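Long-range contact in NADH oxidase (Thermus thermophilus, PDB 6RVB), which reduces coenzyme A disulfide with NADH as electron donor, using bound FAD: residues 36-50 with 133-146. Residues are numbered along the deposited sequence; the frame is centred on the assembly and turned at random.
Sequences SGWVSYGACGLPYVL and LRTMEDGERLLKAL. With FAD (flavin-adenine dinucleotide), chain E.
Met-136, in the first turn of helix 136-145, fits between the rings of Trp-38 and Tyr-41 and meets each with a different part of its chain. Its CG lies over one face of Tyr-41, 3.4 Å from CD2, while SD stands oblique to that ring in a Met-aromatic contact. Bends at chi2 (-96°) and chi3 then carry CE over the six-membered ring of Trp-38, 5° off its normal. At the indole's edge, in its plane, lies Glu-137 OE2, which also comes close to Ser-36 O.

Deeper in, Leu-46 and Leu-133 lie alongside each other, pointing opposite ways, with Leu-46 CD1 3.9 Å from Leu-133 CD2. Leu-50 and Leu-133 meet tip to tip, and helix 46-50 runs nearly parallel to helix 136-145, their axes inclined by 20°. Thr-135 and Asp-138 form a capping box at the start of the latter.

The two segments border the flavin: Cys-44, covalently joined to coenzyme A, lies against it beside N5, and Arg-134, salt-bridged to Asp-281, lies by the dimethylbenzene end. Apolar packing, with little directional bonding, thus joins the disulfide-bearing segment to one that lines the FAD and NAD pockets.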
loop_
_atom_site.group_PDB
_atom_site.type_symbol
_atom_site.label_atom_id
_atom_site.label_comp_id
_atom_site.label_asym_id
_atom_site.label_seq_id
_atom_site.Cartn_x
_atom_site.Cartn_y
_atom_site.Cartn_z
ATOM N N SER A 36 -19.862 16.302 25.813
ATOM C CA SER A 36 -20.197 17.057 24.644
ATOM C C SER A 36 -21.544 16.706 24.091
ATOM O O SER A 36 -21.928 17.163 23.013
ATOM C CB SER A 36 -19.183 16.757 23.573
ATOM O OG SER A 36 -19.566 15.668 22.736
ATOM N N GLY A 37 -22.284 15.835 24.725
ATOM C CA GLY A 37 -23.476 15.540 23.977
ATOM C C GLY A 37 -23.407 14.945 22.574
ATOM O O GLY A 37 -24.428 14.724 21.980
ATOM N N TRP A 38 -22.240 14.587 22.073
ATOM C CA TRP A 38 -22.166 13.534 21.054
ATOM C C TRP A 38 -21.099 12.507 21.431
ATOM O O TRP A 38 -20.108 12.799 22.038
ATOM C CB TRP A 38 -21.729 14.094 19.734
ATOM C CG TRP A 38 -22.598 15.035 19.043
ATOM C CD1 TRP A 38 -22.695 16.369 19.236
ATOM C CD2 TRP A 38 -23.412 14.732 17.960
ATOM N NE1 TRP A 38 -23.561 16.908 18.346
ATOM C CE2 TRP A 38 -24.016 15.905 17.548
ATOM C CE3 TRP A 38 -23.687 13.568 17.275
ATOM C CZ2 TRP A 38 -24.883 15.944 16.502
ATOM C CZ3 TRP A 38 -24.561 13.605 16.236
ATOM C CH2 TRP A 38 -25.152 14.771 15.856
ATOM N N VAL A 39 -21.248 11.294 20.993
ATOM C CA VAL A 39 -20.409 10.217 21.481
ATOM C C VAL A 39 -20.055 9.321 20.285
ATOM O O VAL A 39 -20.820 9.187 19.321
ATOM C CB VAL A 39 -21.171 9.448 22.664
ATOM C CG1 VAL A 39 -21.870 8.197 22.234
ATOM C CG2 VAL A 39 -20.289 9.166 23.795
ATOM N N SER A 40 -18.888 8.729 20.313
ATOM C CA SER A 40 -18.506 7.788 19.274
ATOM C C SER A 40 -18.633 8.283 17.836
ATOM O O SER A 40 -19.401 7.739 17.070
ATOM C CB SER A 40 -19.296 6.511 19.451
ATOM O OG SER A 40 -18.870 5.542 18.542
ATOM N N TYR A 41 -17.858 9.285 17.446
ATOM C CA TYR A 41 -17.994 9.840 16.109
ATOM C C TYR A 41 -16.617 10.128 15.501
ATOM O O TYR A 41 -15.598 10.245 16.168
ATOM C CB TYR A 41 -18.845 11.114 16.175
ATOM C CG TYR A 41 -18.190 12.210 17.020
ATOM C CD1 TYR A 41 -18.402 12.289 18.351
ATOM C CD2 TYR A 41 -17.314 13.143 16.450
ATOM C CE1 TYR A 41 -17.787 13.235 19.077
ATOM C CE2 TYR A 41 -16.691 14.089 17.187
ATOM C CZ TYR A 41 -16.933 14.147 18.514
ATOM O OH TYR A 41 -16.359 15.114 19.344
ATOM N N GLY A 42 -16.567 10.277 14.198
ATOM C CA GLY A 42 -15.279 10.339 13.579
ATOM C C GLY A 42 -14.887 11.736 13.358
ATOM O O GLY A 42 -15.183 12.236 12.321
ATOM N N ALA A 43 -14.205 12.355 14.304
ATOM C CA ALA A 43 -13.823 13.743 14.110
ATOM C C ALA A 43 -13.044 13.964 12.817
ATOM O O ALA A 43 -13.082 15.024 12.228
ATOM C CB ALA A 43 -13.059 14.222 15.236
ATOM N N CYS A 44 -12.389 12.928 12.358
ATOM C CA CYS A 44 -11.591 12.955 11.154
ATOM C C CYS A 44 -12.414 13.217 9.942
ATOM O O CYS A 44 -11.892 13.588 8.920
ATOM C CB CYS A 44 -10.894 11.619 10.957
ATOM S SG CYS A 44 -10.693 10.593 12.497
ATOM N N GLY A 45 -13.710 13.000 10.042
ATOM C CA GLY A 45 -14.569 13.144 8.896
ATOM C C GLY A 45 -15.114 14.554 8.758
ATOM O O GLY A 45 -15.749 14.876 7.712
ATOM N N LEU A 46 -14.883 15.401 9.771
ATOM C CA LEU A 46 -15.451 16.741 9.720
ATOM C C LEU A 46 -15.080 17.516 8.440
ATOM O O LEU A 46 -15.905 18.218 7.862
ATOM C CB LEU A 46 -15.165 17.544 10.999
ATOM C CG LEU A 46 -15.781 17.009 12.305
ATOM C CD1 LEU A 46 -14.994 17.545 13.473
ATOM C CD2 LEU A 46 -17.244 17.361 12.412
ATOM N N PRO A 47 -13.833 17.408 7.978
ATOM C CA PRO A 47 -13.655 18.275 6.836
ATOM C C PRO A 47 -14.454 17.867 5.641
ATOM O O PRO A 47 -14.704 18.735 4.810
ATOM C CB PRO A 47 -12.188 18.156 6.584
ATOM C CG PRO A 47 -11.663 17.995 7.911
ATOM C CD PRO A 47 -12.557 17.119 8.614
ATOM N N TYR A 48 -14.871 16.597 5.573
ATOM C CA TYR A 48 -15.641 16.057 4.442
ATOM C C TYR A 48 -17.121 16.456 4.484
ATOM O O TYR A 48 -17.821 16.423 3.463
ATOM C CB TYR A 48 -15.377 14.553 4.264
ATOM C CG TYR A 48 -13.901 14.387 4.086
ATOM C CD1 TYR A 48 -13.246 14.918 2.975
ATOM C CD2 TYR A 48 -13.135 13.798 5.072
ATOM C CE1 TYR A 48 -11.910 14.823 2.836
ATOM C CE2 TYR A 48 -11.752 13.709 4.947
ATOM C CZ TYR A 48 -11.152 14.245 3.826
ATOM O OH TYR A 48 -9.773 14.209 3.694
ATOM N N VAL A 49 -17.563 16.884 5.659
ATOM C CA VAL A 49 -18.931 17.324 5.892
ATOM C C VAL A 49 -18.990 18.828 5.614
ATOM O O VAL A 49 -19.803 19.220 4.832
ATOM C CB VAL A 49 -19.397 16.941 7.322
ATOM C CG1 VAL A 49 -20.603 17.640 7.702
ATOM C CG2 VAL A 49 -19.625 15.564 7.349
ATOM N N LEU A 50 -18.158 19.634 6.285
ATOM C CA LEU A 50 -17.819 20.987 5.886
ATOM C C LEU A 50 -17.815 21.212 4.349
ATOM O O LEU A 50 -18.401 22.190 3.889
ATOM C CB LEU A 50 -16.456 21.320 6.489
ATOM C CG LEU A 50 -16.636 22.103 7.747
ATOM C CD1 LEU A 50 -18.010 21.828 8.500
ATOM C CD2 LEU A 50 -15.407 21.953 8.578
ATOM N N LEU A 133 -11.608 23.719 15.018
ATOM C CA LEU A 133 -12.240 22.516 14.403
ATOM C C LEU A 133 -11.862 21.277 15.075
ATOM O O LEU A 133 -10.914 20.647 14.677
ATOM C CB LEU A 133 -11.796 22.277 12.976
ATOM C CG LEU A 133 -12.908 21.868 12.036
ATOM C CD1 LEU A 133 -12.404 20.990 10.895
ATOM C CD2 LEU A 133 -13.962 21.195 12.763
ATOM N N ARG A 134 -12.632 20.878 16.064
ATOM C CA ARG A 134 -12.268 19.729 16.889
ATOM C C ARG A 134 -13.457 18.822 17.218
ATOM O O ARG A 134 -13.288 17.650 17.399
ATOM C CB ARG A 134 -11.599 20.224 18.164
ATOM C CG ARG A 134 -10.935 19.211 19.033
ATOM C CD ARG A 134 -9.585 18.861 18.484
ATOM N NE ARG A 134 -9.166 17.562 18.974
ATOM C CZ ARG A 134 -8.298 16.811 18.331
ATOM N NH1 ARG A 134 -7.729 17.276 17.171
ATOM N NH2 ARG A 134 -8.014 15.622 18.874
ATOM N N THR A 135 -14.672 19.335 17.269
ATOM C CA THR A 135 -15.779 18.577 17.844
ATOM C C THR A 135 -16.994 18.675 16.975
ATOM O O THR A 135 -16.995 19.446 16.026
ATOM C CB THR A 135 -16.171 19.195 19.160
ATOM O OG1 THR A 135 -16.726 20.494 18.919
ATOM C CG2 THR A 135 -14.989 19.406 19.983
ATOM N N MET A 136 -18.062 17.944 17.282
ATOM C CA MET A 136 -19.220 18.013 16.389
ATOM C C MET A 136 -19.818 19.379 16.506
ATOM O O MET A 136 -20.340 19.906 15.579
ATOM C CB MET A 136 -20.226 16.931 16.639
ATOM C CG MET A 136 -19.658 15.572 16.465
ATOM S SD MET A 136 -19.958 14.889 14.824
ATOM C CE MET A 136 -21.784 15.042 14.846
ATOM N N GLU A 137 -19.694 19.995 17.656
ATOM C CA GLU A 137 -20.305 21.285 17.825
ATOM C C GLU A 137 -19.597 22.279 16.967
ATOM O O GLU A 137 -20.243 23.089 16.315
ATOM C CB GLU A 137 -20.264 21.687 19.290
ATOM C CG GLU A 137 -21.331 20.972 20.215
ATOM C CD GLU A 137 -20.994 19.486 20.645
ATOM O OE1 GLU A 137 -19.810 19.015 20.556
ATOM O OE2 GLU A 137 -21.956 18.785 21.082
ATOM N N ASP A 138 -18.269 22.230 16.967
ATOM C CA ASP A 138 -17.482 23.067 16.039
ATOM C C ASP A 138 -17.970 22.835 14.608
ATOM O O ASP A 138 -18.096 23.773 13.822
ATOM C CB ASP A 138 -15.983 22.758 16.085
ATOM C CG ASP A 138 -15.352 23.110 17.381
ATOM O OD1 ASP A 138 -15.888 24.026 18.047
ATOM O OD2 ASP A 138 -14.317 22.487 17.736
ATOM N N GLY A 139 -18.264 21.586 14.271
ATOM C CA GLY A 139 -18.838 21.351 12.971
ATOM C C GLY A 139 -20.089 22.129 12.654
ATOM O O GLY A 139 -20.164 22.709 11.620
ATOM N N GLU A 140 -21.074 22.061 13.537
ATOM C CA GLU A 140 -22.314 22.774 13.415
ATOM C C GLU A 140 -22.013 24.280 13.289
ATOM O O GLU A 140 -22.464 24.928 12.377
ATOM C CB GLU A 140 -23.174 22.521 14.636
ATOM C CG GLU A 140 -23.861 21.230 14.669
ATOM C CD GLU A 140 -24.489 20.857 16.071
ATOM O OE1 GLU A 140 -25.382 19.933 16.179
ATOM O OE2 GLU A 140 -24.050 21.474 17.060
ATOM N N ARG A 141 -21.275 24.872 14.200
ATOM C CA ARG A 141 -20.974 26.291 14.038
ATOM C C ARG A 141 -20.486 26.617 12.617
ATOM O O ARG A 141 -21.001 27.498 11.967
ATOM C CB ARG A 141 -19.908 26.741 15.067
ATOM C CG ARG A 141 -20.322 26.580 16.491
ATOM C CD ARG A 141 -19.472 27.350 17.461
ATOM N NE ARG A 141 -19.963 26.969 18.784
ATOM C CZ ARG A 141 -19.565 25.875 19.455
ATOM N NH1 ARG A 141 -18.622 25.071 18.940
ATOM N NH2 ARG A 141 -20.085 25.585 20.661
ATOM N N LEU A 142 -19.475 25.896 12.160
ATOM C CA LEU A 142 -18.850 26.189 10.919
ATOM C C LEU A 142 -19.864 25.980 9.785
ATOM O O LEU A 142 -19.859 26.688 8.762
ATOM C CB LEU A 142 -17.586 25.316 10.710
ATOM C CG LEU A 142 -16.157 25.881 10.647
ATOM C CD1 LEU A 142 -16.162 27.298 10.831
ATOM C CD2 LEU A 142 -15.307 25.372 11.723
ATOM N N LEU A 143 -20.727 24.997 9.933
ATOM C CA LEU A 143 -21.628 24.621 8.854
ATOM C C LEU A 143 -22.715 25.731 8.626
ATOM O O LEU A 143 -23.185 25.989 7.483
ATOM C CB LEU A 143 -22.215 23.287 9.209
ATOM C CG LEU A 143 -22.306 22.085 8.310
ATOM C CD1 LEU A 143 -21.133 21.869 7.334
ATOM C CD2 LEU A 143 -22.402 20.931 9.286
ATOM N N LYS A 144 -23.061 26.400 9.725
ATOM C CA LYS A 144 -23.914 27.560 9.772
ATOM C C LYS A 144 -23.344 28.786 9.075
ATOM O O LYS A 144 -24.047 29.416 8.273
ATOM C CB LYS A 144 -24.113 27.901 11.224
ATOM C CG LYS A 144 -25.512 28.138 11.670
ATOM C CD LYS A 144 -26.012 27.103 12.699
ATOM C CE LYS A 144 -25.629 27.449 14.182
ATOM N NZ LYS A 144 -25.813 26.240 15.130
ATOM N N ALA A 145 -22.083 29.118 9.391
ATOM C CA ALA A 145 -21.275 30.175 8.724
ATOM C C ALA A 145 -20.976 30.041 7.242
ATOM O O ALA A 145 -20.953 31.017 6.524
ATOM C CB ALA A 145 -19.997 30.288 9.384
ATOM N N LEU A 146 -20.692 28.829 6.825
ATOM C CA LEU A 146 -20.143 28.562 5.562
ATOM C C LEU A 146 -20.951 29.043 4.329
ATOM O O LEU A 146 -20.411 29.663 3.394
ATOM C CB LEU A 146 -19.777 27.085 5.518
ATOM C CG LEU A 146 -18.373 26.566 5.223
ATOM C CD1 LEU A 146 -17.293 27.637 5.361
ATOM C CD2 LEU A 146 -18.100 25.429 6.154
HETATM P PA FAD E . -11.453 13.174 21.700
HETATM O O1A FAD E . -10.673 14.588 21.791
HETATM O O2A FAD E . -11.905 12.574 20.352
HETATM O O5B FAD E . -12.799 13.186 22.683
HETATM C C5B FAD E . -12.762 13.616 24.086
HETATM C C4B FAD E . -14.161 13.933 24.615
HETATM O O4B FAD E . -14.108 13.730 26.017
HETATM C C3B FAD E . -14.595 15.348 24.267
HETATM O O3B FAD E . -15.802 15.390 23.424
HETATM C C2B FAD E . -14.884 15.870 25.608
HETATM O O2B FAD E . -16.153 16.483 25.369
HETATM C C1B FAD E . -14.927 14.654 26.584
HETATM N N9A FAD E . -14.411 15.098 27.924
HETATM C C8A FAD E . -13.293 15.861 28.163
HETATM N N7A FAD E . -13.183 16.236 29.467
HETATM C C5A FAD E . -14.246 15.687 30.106
HETATM C C6A FAD E . -14.706 15.696 31.524
HETATM N N6A FAD E . -13.924 16.347 32.436
HETATM N N1A FAD E . -15.867 15.040 31.802
HETATM C C2A FAD E . -16.566 14.379 30.801
HETATM N N3A FAD E . -16.240 14.300 29.467
HETATM C C4A FAD E . -15.076 14.940 29.094
HETATM N N1 FAD E . -6.917 11.040 13.243
HETATM C C2 FAD E . -6.433 10.156 12.313
HETATM O O2 FAD E . -5.876 9.078 12.681
HETATM N N3 FAD E . -6.579 10.429 11.002
HETATM C C4 FAD E . -7.227 11.543 10.510
HETATM O O4 FAD E . -7.381 11.804 9.255
HETATM C C4X FAD E . -7.814 12.517 11.484
HETATM N N5 FAD E . -8.481 13.631 11.011
HETATM C C5X FAD E . -8.974 14.504 11.948
HETATM C C6 FAD E . -9.652 15.673 11.521
HETATM C C7 FAD E . -10.185 16.580 12.459
HETATM C C7M FAD E . -10.897 17.799 11.943
HETATM C C8 FAD E . -10.049 16.317 13.942
HETATM C C8M FAD E . -10.590 17.248 14.994
HETATM C C9 FAD E . -9.352 15.170 14.378
HETATM C C9A FAD E . -8.799 14.229 13.463
HETATM N N10 FAD E . -8.122 13.043 13.946
HETATM C C10 FAD E . -7.608 12.181 12.942
HETATM C "C1'" FAD E . -7.888 12.765 15.380
HETATM C "C2'" FAD E . -9.060 12.239 16.146
HETATM O "O2'" FAD E . -10.056 13.241 16.293
HETATM C "C3'" FAD E . -8.647 11.893 17.550
HETATM O "O3'" FAD E . -7.358 11.291 17.544
HETATM C "C4'" FAD E . -9.735 10.921 18.044
HETATM O "O4'" FAD E . -11.122 11.409 17.984
HETATM C "C5'" FAD E . -9.363 10.282 19.397
HETATM O "O5'" FAD E . -9.766 11.056 20.520
HETATM P P FAD E . -10.053 10.504 22.011
HETATM O O1P FAD E . -11.187 9.494 22.001
HETATM O O2P FAD E . -8.886 10.371 23.016
HETATM O O3P FAD E . -10.699 11.910 22.498
#